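Local structure of structural polyprotein, VP3 (Israeli acute paralysis virus, 5CDD) at residues 60-71 and 254-264; 95-103 and 114-124. The protein is one of the capsid proteins cut from the structural polyprotein and probably serves as a jelly-roll building block of the virus shell. All coordinates share one frame; numbering follows the deposited sequence.

Interaction 1 of 2, residues 60-71 and 254-264; sequences CGNPAVKHVLTW and DNVSIVVWKWA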
loop_
_atom_site.group_PDB
_atom_site.type_symbol
_atom_site.label_atom_id
_atom_site.label_comp_id
_atom_site.label_asym_id
_atom_site.label_seq_id
_atom_site.Cartn_x
_atom_site.Cartn_y
_atom_site.Cartn_z
ATOM N N CYS B 60 -29.836 -3.928 -35.152
ATOM C CA CYS B 60 -29.674 -3.591 -36.561
ATOM C C CYS B 60 -29.678 -4.831 -37.444
ATOM O O CYS B 60 -29.799 -4.728 -38.663
ATOM C CB CYS B 60 -28.370 -2.825 -36.773
ATOM S SG CYS B 60 -28.309 -1.232 -35.939
ATOM N N GLY B 61 -29.537 -5.999 -36.824
ATOM C CA GLY B 61 -29.528 -7.241 -37.574
ATOM C C GLY B 61 -30.923 -7.799 -37.774
ATOM O O GLY B 61 -31.113 -8.790 -38.479
ATOM N N ASN B 62 -31.902 -7.159 -37.143
ATOM C CA ASN B 62 -33.293 -7.577 -37.252
ATOM C C ASN B 62 -33.784 -7.230 -38.658
ATOM O O ASN B 62 -33.807 -6.064 -39.045
ATOM C CB ASN B 62 -34.137 -6.846 -36.208
ATOM C CG ASN B 62 -35.551 -7.374 -36.131
ATOM O OD1 ASN B 62 -36.200 -7.582 -37.151
ATOM N ND2 ASN B 62 -36.041 -7.583 -34.918
ATOM N N PRO B 63 -34.165 -8.243 -39.447
ATOM C CA PRO B 63 -34.649 -8.017 -40.814
ATOM C C PRO B 63 -36.033 -7.377 -40.874
ATOM O O PRO B 63 -36.870 -7.590 -39.996
ATOM C CB PRO B 63 -34.649 -9.422 -41.417
ATOM C CG PRO B 63 -33.607 -10.147 -40.617
ATOM C CD PRO B 63 -33.906 -9.673 -39.222
ATOM N N ALA B 64 -36.266 -6.595 -41.924
ATOM C CA ALA B 64 -37.549 -5.930 -42.119
ATOM C C ALA B 64 -37.802 -5.725 -43.610
ATOM O O ALA B 64 -36.866 -5.504 -44.381
ATOM C CB ALA B 64 -37.565 -4.591 -41.394
ATOM N N VAL B 65 -39.066 -5.802 -44.013
ATOM C CA VAL B 65 -39.437 -5.627 -45.415
ATOM C C VAL B 65 -39.619 -4.155 -45.775
ATOM O O VAL B 65 -40.386 -3.438 -45.134
ATOM C CB VAL B 65 -40.750 -6.366 -45.740
ATOM C CG1 VAL B 65 -41.070 -6.228 -47.202
ATOM C CG2 VAL B 65 -40.623 -7.819 -45.396
ATOM N N LYS B 66 -38.910 -3.710 -46.808
ATOM C CA LYS B 66 -39.003 -2.332 -47.260
ATOM C C LYS B 66 -39.782 -2.228 -48.568
ATOM O O LYS B 66 -40.432 -1.214 -48.829
ATOM C CB LYS B 66 -37.601 -1.737 -47.440
ATOM C CG LYS B 66 -36.851 -1.468 -46.142
ATOM C CD LYS B 66 -37.452 -0.301 -45.361
ATOM C CE LYS B 66 -37.325 1.015 -46.113
ATOM N NZ LYS B 66 -37.859 2.170 -45.339
ATOM N N HIS B 67 -39.729 -3.280 -49.382
ATOM C CA HIS B 67 -40.425 -3.277 -50.662
ATOM C C HIS B 67 -41.088 -4.599 -51.033
ATOM O O HIS B 67 -40.620 -5.674 -50.663
ATOM C CB HIS B 67 -39.457 -2.906 -51.786
ATOM C CG HIS B 67 -38.705 -1.637 -51.548
ATOM N ND1 HIS B 67 -39.330 -0.418 -51.409
ATOM C CD2 HIS B 67 -37.378 -1.399 -51.419
ATOM C CE1 HIS B 67 -38.421 0.519 -51.204
ATOM N NE2 HIS B 67 -37.229 -0.051 -51.204
ATOM N N VAL B 68 -42.186 -4.491 -51.773
ATOM C CA VAL B 68 -42.930 -5.639 -52.275
ATOM C C VAL B 68 -43.304 -5.224 -53.695
ATOM O O VAL B 68 -44.410 -4.750 -53.950
ATOM C CB VAL B 68 -44.218 -5.910 -51.464
ATOM C CG1 VAL B 68 -44.950 -7.106 -52.051
ATOM C CG2 VAL B 68 -43.874 -6.183 -50.010
ATOM N N LEU B 69 -42.356 -5.390 -54.612
ATOM C CA LEU B 69 -42.535 -5.014 -56.009
ATOM C C LEU B 69 -43.377 -5.993 -56.821
ATOM O O LEU B 69 -43.622 -7.125 -56.403
ATOM C CB LEU B 69 -41.165 -4.869 -56.672
ATOM C CG LEU B 69 -40.120 -4.048 -55.913
ATOM C CD1 LEU B 69 -38.780 -4.180 -56.613
ATOM C CD2 LEU B 69 -40.549 -2.592 -55.829
ATOM N N THR B 70 -43.815 -5.539 -57.993
ATOM C CA THR B 70 -44.611 -6.362 -58.895
ATOM C C THR B 70 -43.857 -6.510 -60.211
ATOM O O THR B 70 -43.583 -5.525 -60.900
ATOM C CB THR B 70 -45.992 -5.729 -59.188
ATOM O OG1 THR B 70 -46.711 -5.550 -57.960
ATOM C CG2 THR B 70 -46.804 -6.631 -60.108
ATOM N N TRP B 71 -43.504 -7.744 -60.546
ATOM C CA TRP B 71 -42.791 -8.017 -61.783
ATOM C C TRP B 71 -43.747 -8.726 -62.736
ATOM O O TRP B 71 -44.187 -9.846 -62.478
ATOM C CB TRP B 71 -41.558 -8.878 -61.493
ATOM C CG TRP B 71 -40.713 -9.174 -62.695
ATOM C CD1 TRP B 71 -40.687 -8.486 -63.877
ATOM C CD2 TRP B 71 -39.730 -10.209 -62.815
ATOM N NE1 TRP B 71 -39.751 -9.030 -64.723
ATOM C CE2 TRP B 71 -39.148 -10.088 -64.096
ATOM C CE3 TRP B 71 -39.283 -11.227 -61.961
ATOM C CZ2 TRP B 71 -38.140 -10.948 -64.546
ATOM C CZ3 TRP B 71 -38.280 -12.083 -62.409
ATOM C CH2 TRP B 71 -37.720 -11.936 -63.690
ATOM N N ASP B 254 -49.582 -13.977 -64.238
ATOM C CA ASP B 254 -48.642 -13.279 -65.105
ATOM C C ASP B 254 -47.826 -12.323 -64.239
ATOM O O ASP B 254 -47.157 -11.416 -64.745
ATOM C CB ASP B 254 -49.392 -12.494 -66.182
ATOM C CG ASP B 254 -50.319 -11.447 -65.599
ATOM O OD1 ASP B 254 -51.218 -11.823 -64.817
ATOM O OD2 ASP B 254 -50.149 -10.251 -65.921
ATOM N N ASN B 255 -47.894 -12.540 -62.929
ATOM C CA ASN B 255 -47.174 -11.723 -61.958
ATOM C C ASN B 255 -46.340 -12.556 -61.003
ATOM O O ASN B 255 -46.487 -13.775 -60.910
ATOM C CB ASN B 255 -48.144 -10.896 -61.123
ATOM C CG ASN B 255 -48.648 -9.677 -61.850
ATOM O OD1 ASN B 255 -49.404 -8.885 -61.295
ATOM N ND2 ASN B 255 -48.233 -9.514 -63.100
ATOM N N VAL B 256 -45.473 -11.856 -60.284
ATOM C CA VAL B 256 -44.587 -12.429 -59.285
ATOM C C VAL B 256 -44.229 -11.243 -58.413
ATOM O O VAL B 256 -43.967 -10.155 -58.925
ATOM C CB VAL B 256 -43.283 -12.992 -59.902
ATOM C CG1 VAL B 256 -43.586 -14.208 -60.745
ATOM C CG2 VAL B 256 -42.595 -11.929 -60.742
ATOM N N SER B 257 -44.241 -11.433 -57.101
ATOM C CA SER B 257 -43.898 -10.347 -56.204
ATOM C C SER B 257 -42.444 -10.467 -55.794
ATOM O O SER B 257 -41.928 -11.571 -55.607
ATOM C CB SER B 257 -44.792 -10.373 -54.965
ATOM O OG SER B 257 -46.146 -10.170 -55.321
ATOM N N ILE B 258 -41.781 -9.325 -55.679
ATOM C CA ILE B 258 -40.387 -9.297 -55.270
ATOM C C ILE B 258 -40.311 -8.615 -53.911
ATOM O O ILE B 258 -40.516 -7.406 -53.799
ATOM C CB ILE B 258 -39.521 -8.525 -56.278
ATOM C CG1 ILE B 258 -39.679 -9.143 -57.667
ATOM C CG2 ILE B 258 -38.061 -8.565 -55.849
ATOM C CD1 ILE B 258 -38.922 -8.420 -58.743
ATOM N N VAL B 259 -40.038 -9.400 -52.876
ATOM C CA VAL B 259 -39.937 -8.870 -51.524
ATOM C C VAL B 259 -38.486 -8.521 -51.212
ATOM O O VAL B 259 -37.573 -9.285 -51.529
ATOM C CB VAL B 259 -40.446 -9.893 -50.488
ATOM C CG1 VAL B 259 -40.428 -9.282 -49.097
ATOM C CG2 VAL B 259 -41.848 -10.341 -50.852
ATOM N N VAL B 260 -38.278 -7.363 -50.593
ATOM C CA VAL B 260 -36.935 -6.916 -50.247
ATOM C C VAL B 260 -36.790 -6.648 -48.754
ATOM O O VAL B 260 -37.494 -5.806 -48.195
ATOM C CB VAL B 260 -36.565 -5.628 -51.010
ATOM C CG1 VAL B 260 -35.143 -5.213 -50.669
ATOM C CG2 VAL B 260 -36.715 -5.849 -52.505
ATOM N N TRP B 261 -35.875 -7.372 -48.116
ATOM C CA TRP B 261 -35.617 -7.209 -46.689
ATOM C C TRP B 261 -34.343 -6.395 -46.503
ATOM O O TRP B 261 -33.430 -6.468 -47.325
ATOM C CB TRP B 261 -35.454 -8.569 -46.008
ATOM C CG TRP B 261 -36.683 -9.425 -46.042
ATOM C CD1 TRP B 261 -37.211 -10.066 -47.128
ATOM C CD2 TRP B 261 -37.538 -9.739 -44.936
ATOM N NE1 TRP B 261 -38.342 -10.761 -46.765
ATOM C CE2 TRP B 261 -38.564 -10.577 -45.426
ATOM C CE3 TRP B 261 -37.537 -9.393 -43.578
ATOM C CZ2 TRP B 261 -39.581 -11.075 -44.603
ATOM C CZ3 TRP B 261 -38.548 -9.890 -42.759
ATOM C CH2 TRP B 261 -39.556 -10.722 -43.277
ATOM N N LYS B 262 -34.283 -5.625 -45.421
ATOM C CA LYS B 262 -33.116 -4.794 -45.147
ATOM C C LYS B 262 -32.642 -4.876 -43.699
ATOM O O LYS B 262 -33.448 -4.934 -42.769
ATOM C CB LYS B 262 -33.428 -3.335 -45.497
ATOM C CG LYS B 262 -32.307 -2.359 -45.175
ATOM C CD LYS B 262 -32.708 -0.925 -45.482
ATOM C CE LYS B 262 -31.586 0.045 -45.142
ATOM N NZ LYS B 262 -31.922 1.452 -45.493
ATOM N N TRP B 263 -31.324 -4.882 -43.522
ATOM C CA TRP B 263 -30.711 -4.923 -42.197
ATOM C C TRP B 263 -29.217 -4.648 -42.361
ATOM O O TRP B 263 -28.703 -4.660 -43.479
ATOM C CB TRP B 263 -30.968 -6.277 -41.518
ATOM C CG TRP B 263 -30.134 -7.422 -42.007
ATOM C CD1 TRP B 263 -28.898 -7.789 -41.554
ATOM C CD2 TRP B 263 -30.473 -8.351 -43.044
ATOM N NE1 TRP B 263 -28.447 -8.890 -42.243
ATOM C CE2 TRP B 263 -29.394 -9.255 -43.165
ATOM C CE3 TRP B 263 -31.584 -8.507 -43.885
ATOM C CZ2 TRP B 263 -29.392 -10.303 -44.094
ATOM C CZ3 TRP B 263 -31.582 -9.551 -44.810
ATOM C CH2 TRP B 263 -30.491 -10.433 -44.904
ATOM N N ALA B 264 -28.525 -4.384 -41.256
ATOM C CA ALA B 264 -27.097 -4.081 -41.322
ATOM C C ALA B 264 -26.220 -4.973 -40.451
ATOM O O ALA B 264 -26.689 -5.599 -39.500
ATOM C CB ALA B 264 -26.869 -2.619 -40.952
#

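Interaction 2 of 2, residues 95-103 and 114-124; sequences MPCYSKSIR and ETEVIDAAPCE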
loop_
_atom_site.group_PDB
_atom_site.type_symbol
_atom_site.label_atom_id
_atom_site.label_comp_id
_atom_site.label_asym_id
_atom_site.label_seq_id
_atom_site.Cartn_x
_atom_site.Cartn_y
_atom_site.Cartn_z
ATOM N N MET B 95 -27.519 2.759 -44.298
ATOM C CA MET B 95 -28.219 2.441 -43.060
ATOM C C MET B 95 -29.392 3.379 -42.771
ATOM O O MET B 95 -30.427 2.941 -42.273
ATOM C CB MET B 95 -27.232 2.447 -41.889
ATOM C CG MET B 95 -27.671 1.597 -40.707
ATOM S SD MET B 95 -26.329 1.273 -39.544
ATOM C CE MET B 95 -26.873 2.200 -38.114
ATOM N N PRO B 96 -29.246 4.684 -43.074
ATOM C CA PRO B 96 -30.328 5.647 -42.830
ATOM C C PRO B 96 -31.575 5.320 -43.652
ATOM O O PRO B 96 -31.511 4.546 -44.608
ATOM C CB PRO B 96 -29.708 6.977 -43.250
ATOM C CG PRO B 96 -28.256 6.775 -42.985
ATOM C CD PRO B 96 -28.027 5.385 -43.515
ATOM N N CYS B 97 -32.706 5.914 -43.287
ATOM C CA CYS B 97 -33.946 5.667 -44.012
ATOM C C CYS B 97 -34.006 6.553 -45.255
ATOM O O CYS B 97 -33.578 7.707 -45.221
ATOM C CB CYS B 97 -35.153 5.941 -43.113
ATOM S SG CYS B 97 -36.664 5.143 -43.698
ATOM N N TYR B 98 -34.536 6.013 -46.347
ATOM C CA TYR B 98 -34.621 6.758 -47.598
ATOM C C TYR B 98 -36.043 6.945 -48.116
ATOM O O TYR B 98 -36.290 7.795 -48.973
ATOM C CB TYR B 98 -33.776 6.063 -48.668
ATOM C CG TYR B 98 -34.171 4.625 -48.914
ATOM C CD1 TYR B 98 -35.315 4.309 -49.648
ATOM C CD2 TYR B 98 -33.413 3.577 -48.393
ATOM C CE1 TYR B 98 -35.696 2.984 -49.856
ATOM C CE2 TYR B 98 -33.786 2.249 -48.592
ATOM C CZ TYR B 98 -34.928 1.962 -49.325
ATOM O OH TYR B 98 -35.302 0.654 -49.523
ATOM N N SER B 99 -36.978 6.157 -47.597
ATOM C CA SER B 99 -38.365 6.251 -48.037
ATOM C C SER B 99 -39.258 6.916 -47.000
ATOM O O SER B 99 -39.125 6.672 -45.801
ATOM C CB SER B 99 -38.910 4.857 -48.359
ATOM O OG SER B 99 -38.891 4.024 -47.214
ATOM N N LYS B 100 -40.170 7.757 -47.473
ATOM C CA LYS B 100 -41.099 8.451 -46.592
ATOM C C LYS B 100 -42.422 8.691 -47.302
ATOM O O LYS B 100 -42.505 8.637 -48.529
ATOM C CB LYS B 100 -40.516 9.794 -46.142
ATOM C CG LYS B 100 -40.380 10.818 -47.252
ATOM C CD LYS B 100 -39.722 12.090 -46.748
ATOM C CE LYS B 100 -39.426 13.039 -47.895
ATOM N NZ LYS B 100 -38.606 14.199 -47.460
ATOM N N SER B 101 -43.457 8.946 -46.512
ATOM C CA SER B 101 -44.785 9.218 -47.032
ATOM C C SER B 101 -45.226 10.541 -46.425
ATOM O O SER B 101 -44.876 10.851 -45.288
ATOM C CB SER B 101 -45.753 8.110 -46.622
ATOM O OG SER B 101 -47.069 8.402 -47.053
ATOM N N ILE B 102 -45.984 11.326 -47.178
ATOM C CA ILE B 102 -46.442 12.608 -46.671
ATOM C C ILE B 102 -47.923 12.609 -46.343
ATOM O O ILE B 102 -48.771 12.382 -47.207
ATOM C CB ILE B 102 -46.137 13.731 -47.669
ATOM C CG1 ILE B 102 -44.622 13.869 -47.810
ATOM C CG2 ILE B 102 -46.751 15.043 -47.196
ATOM C CD1 ILE B 102 -44.204 14.898 -48.805
ATOM N N ARG B 103 -48.216 12.860 -45.072
ATOM C CA ARG B 103 -49.583 12.899 -44.582
ATOM C C ARG B 103 -50.083 14.332 -44.688
ATOM O O ARG B 103 -49.650 15.212 -43.940
ATOM C CB ARG B 103 -49.623 12.444 -43.124
ATOM C CG ARG B 103 -51.012 12.116 -42.627
ATOM C CD ARG B 103 -51.271 12.716 -41.264
ATOM N NE ARG B 103 -52.585 12.327 -40.765
ATOM C CZ ARG B 103 -53.134 12.806 -39.655
ATOM N NH1 ARG B 103 -54.335 12.391 -39.278
ATOM N NH2 ARG B 103 -52.485 13.703 -38.927
ATOM N N GLU B 114 -48.506 19.328 -44.170
ATOM C CA GLU B 114 -47.817 18.114 -44.584
ATOM C C GLU B 114 -46.855 17.632 -43.506
ATOM O O GLU B 114 -46.009 18.390 -43.032
ATOM C CB GLU B 114 -47.030 18.351 -45.872
ATOM C CG GLU B 114 -47.868 18.750 -47.064
ATOM C CD GLU B 114 -47.057 18.783 -48.343
ATOM O OE1 GLU B 114 -46.022 19.484 -48.375
ATOM O OE2 GLU B 114 -47.454 18.105 -49.316
ATOM N N THR B 115 -46.989 16.364 -43.131
ATOM C CA THR B 115 -46.126 15.759 -42.123
ATOM C C THR B 115 -45.418 14.558 -42.739
ATOM O O THR B 115 -46.055 13.714 -43.368
ATOM C CB THR B 115 -46.937 15.275 -40.900
ATOM O OG1 THR B 115 -47.557 16.396 -40.260
ATOM C CG2 THR B 115 -46.028 14.573 -39.905
ATOM N N GLU B 116 -44.102 14.485 -42.565
ATOM C CA GLU B 116 -43.327 13.372 -43.105
ATOM C C GLU B 116 -43.444 12.152 -42.198
ATOM O O GLU B 116 -43.238 12.245 -40.987
ATOM C CB GLU B 116 -41.848 13.748 -43.230
ATOM C CG GLU B 116 -41.557 14.940 -44.119
ATOM C CD GLU B 116 -40.067 15.212 -44.251
ATOM O OE1 GLU B 116 -39.395 15.389 -43.212
ATOM O OE2 GLU B 116 -39.571 15.249 -45.395
ATOM N N VAL B 117 -43.789 11.014 -42.789
ATOM C CA VAL B 117 -43.903 9.762 -42.048
ATOM C C VAL B 117 -42.935 8.787 -42.695
ATOM O O VAL B 117 -43.096 8.395 -43.848
ATOM C CB VAL B 117 -45.320 9.178 -42.112
ATOM C CG1 VAL B 117 -45.372 7.874 -41.344
ATOM C CG2 VAL B 117 -46.304 10.156 -41.518
ATOM N N ILE B 118 -41.926 8.395 -41.935
ATOM C CA ILE B 118 -40.890 7.505 -42.420
ATOM C C ILE B 118 -41.044 6.088 -41.854
ATOM O O ILE B 118 -41.012 5.891 -40.642
ATOM C CB ILE B 118 -39.523 8.107 -42.041
ATOM C CG1 ILE B 118 -39.513 9.602 -42.399
ATOM C CG2 ILE B 118 -38.418 7.399 -42.767
ATOM C CD1 ILE B 118 -38.374 10.384 -41.797
ATOM N N ASP B 119 -41.231 5.108 -42.738
ATOM C CA ASP B 119 -41.387 3.711 -42.325
ATOM C C ASP B 119 -40.031 3.051 -42.102
ATOM O O ASP B 119 -39.553 2.274 -42.926
ATOM C CB ASP B 119 -42.172 2.911 -43.374
ATOM C CG ASP B 119 -41.453 2.830 -44.716
ATOM O OD1 ASP B 119 -41.714 1.871 -45.477
ATOM O OD2 ASP B 119 -40.635 3.729 -45.013
ATOM N N ALA B 120 -39.420 3.367 -40.969
ATOM C CA ALA B 120 -38.110 2.835 -40.627
ATOM C C ALA B 120 -38.071 1.348 -40.296
ATOM O O ALA B 120 -39.006 0.787 -39.723
ATOM C CB ALA B 120 -37.526 3.626 -39.466
ATOM N N ALA B 121 -36.961 0.725 -40.679
ATOM C CA ALA B 121 -36.697 -0.680 -40.403
ATOM C C ALA B 121 -35.815 -0.610 -39.155
ATOM O O ALA B 121 -35.216 0.431 -38.876
ATOM C CB ALA B 121 -35.930 -1.307 -41.548
ATOM N N PRO B 122 -35.719 -1.704 -38.388
ATOM C CA PRO B 122 -34.884 -1.659 -37.183
ATOM C C PRO B 122 -33.518 -0.964 -37.299
ATOM O O PRO B 122 -33.155 -0.173 -36.430
ATOM C CB PRO B 122 -34.783 -3.134 -36.772
ATOM C CG PRO B 122 -35.078 -3.881 -38.042
ATOM C CD PRO B 122 -36.178 -3.075 -38.656
ATOM N N CYS B 123 -32.760 -1.231 -38.360
ATOM C CA CYS B 123 -31.453 -0.590 -38.493
ATOM C C CYS B 123 -31.566 0.893 -38.842
ATOM O O CYS B 123 -30.743 1.702 -38.414
ATOM C CB CYS B 123 -30.596 -1.305 -39.543
ATOM S SG CYS B 123 -31.093 -1.044 -41.255
ATOM N N GLU B 124 -32.584 1.250 -39.617
ATOM C CA GLU B 124 -32.793 2.644 -40.002
ATOM C C GLU B 124 -33.256 3.440 -38.782
ATOM O O GLU B 124 -32.959 4.629 -38.651
ATOM C CB GLU B 124 -33.852 2.743 -41.105
ATOM C CG GLU B 124 -33.557 1.921 -42.350
ATOM C CD GLU B 124 -34.622 2.086 -43.422
ATOM O OE1 GLU B 124 -35.819 1.930 -43.101
ATOM O OE2 GLU B 124 -34.265 2.365 -44.586
#

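Interaction 1 of 2, residues 60-71 and 254-264
Val65 sets its CG2 methyl squarely over the face of the Trp261 indole, 3.4 Å from the centroid of the six-membered ring and 12° off the ring normal, a CH-pi contact. With CG1 anti to the backbone N (chi1 -177°), the valine turns that other methyl to Val259, where the two CG1 atoms meet at 3.7 Å. Pro63 CB reaches the same indole at Trp261 CE3 (3.6 Å), and its CG lies above the rim of the Trp263 ring. The strands run antiparallel. A classic beta bulge interrupts them where Lys66 and His67 both face Val260: Lys66 N donates to Val260 O (2.9 Å), Val260 N to His67 O (2.9 Å). Past the bulge Leu69 and Ile258 exchange two backbone bonds while their CB atoms pack 4.0 Å apart. Lys66, bent at chi2 and chi3, leads its NZ away from strand 255-264 to Ser99, Asp119 and Glu124, the last shared with Lys262, so one carboxylate probably offsets both ammonium groups. Strand 255-264 is held on its other edge by strand 132-144; helix 122-127 packs on Cys60 and Ala64, strand 236-247 on Trp71 and Val256, and another capsid chain on Val65, Val68 and Trp261.

Interaction 2 of 2, residues 95-103 and 114-124
Glu114 lays its CB against the Ile102 CG2 methyl (3.6 Å), the two side chains crossing obliquely. Thr115 and Arg103 trade two backbone hydrogen bonds, while Thr115 OG1 bonds to Thr203 of a neighbouring capsid chain. Glu116 faces Ile102 across a non-hydrogen-bonded pair, but its carboxylate reaches on to Lys100, whose NZ meets OE2 nearly along the C-O axis in a salt bridge. The extended Lys100 chain brings NZ there, and Ile219 O and Ala222 O also accept from that ammonium. Val117 N to Ser101 O and Ser101 N to Val117 O are both 2.7 Å. These pairs form part of the beta hairpin of strands 101-106 and 111-118, a two-stranded projection beside the jelly-roll sheets; Glu114, Thr115 and Ile118 carry its sheet on into a strand of another chain. Ile118 turns CG1 to Lys100 CB (3.9 Å), and its CG2, anti to the backbone N, touches Cys97 SG. Asp119, centre of an inverse gamma turn, accepts from Ser99 OG on the syn lone pair of OD2 (2.8 Å). Ala121 takes the N-cap position before helix 122-127, its N donating to the anti lone pair of Glu124 OE1 (2.9 Å). Cys123 CB lies 4.3 Å from Met95 CG. Glu124 runs along the backbone of Met95 to Cys97, its CG 3.3 Å from Met95 O.

Overall arrangement
Both contacts are largely buried, their centres about 16 Å apart, and interaction 2 is nested within the chain loop closed by interaction 1. Interaction 1 joins two long strands of one main sheet, distant in sequence, with aromatic and aliphatic packing on a backbone hydrogen-bond frame. Interaction 2 pairs neighbours in sequence, in a hairpin and the turns leading to helix 122-127, and relies more on charged and polar side chains. The two meet directly: His67 NE2 and Tyr98 OH lie 2.7 Å apart, probably hydrogen-bonded, and the salt bridge of Lys262 with Glu124 is a second junction. Each also borders other capsid chains, by mainly side-chain packing at 60-71 and 254-264 but by strand pairing at 114-118.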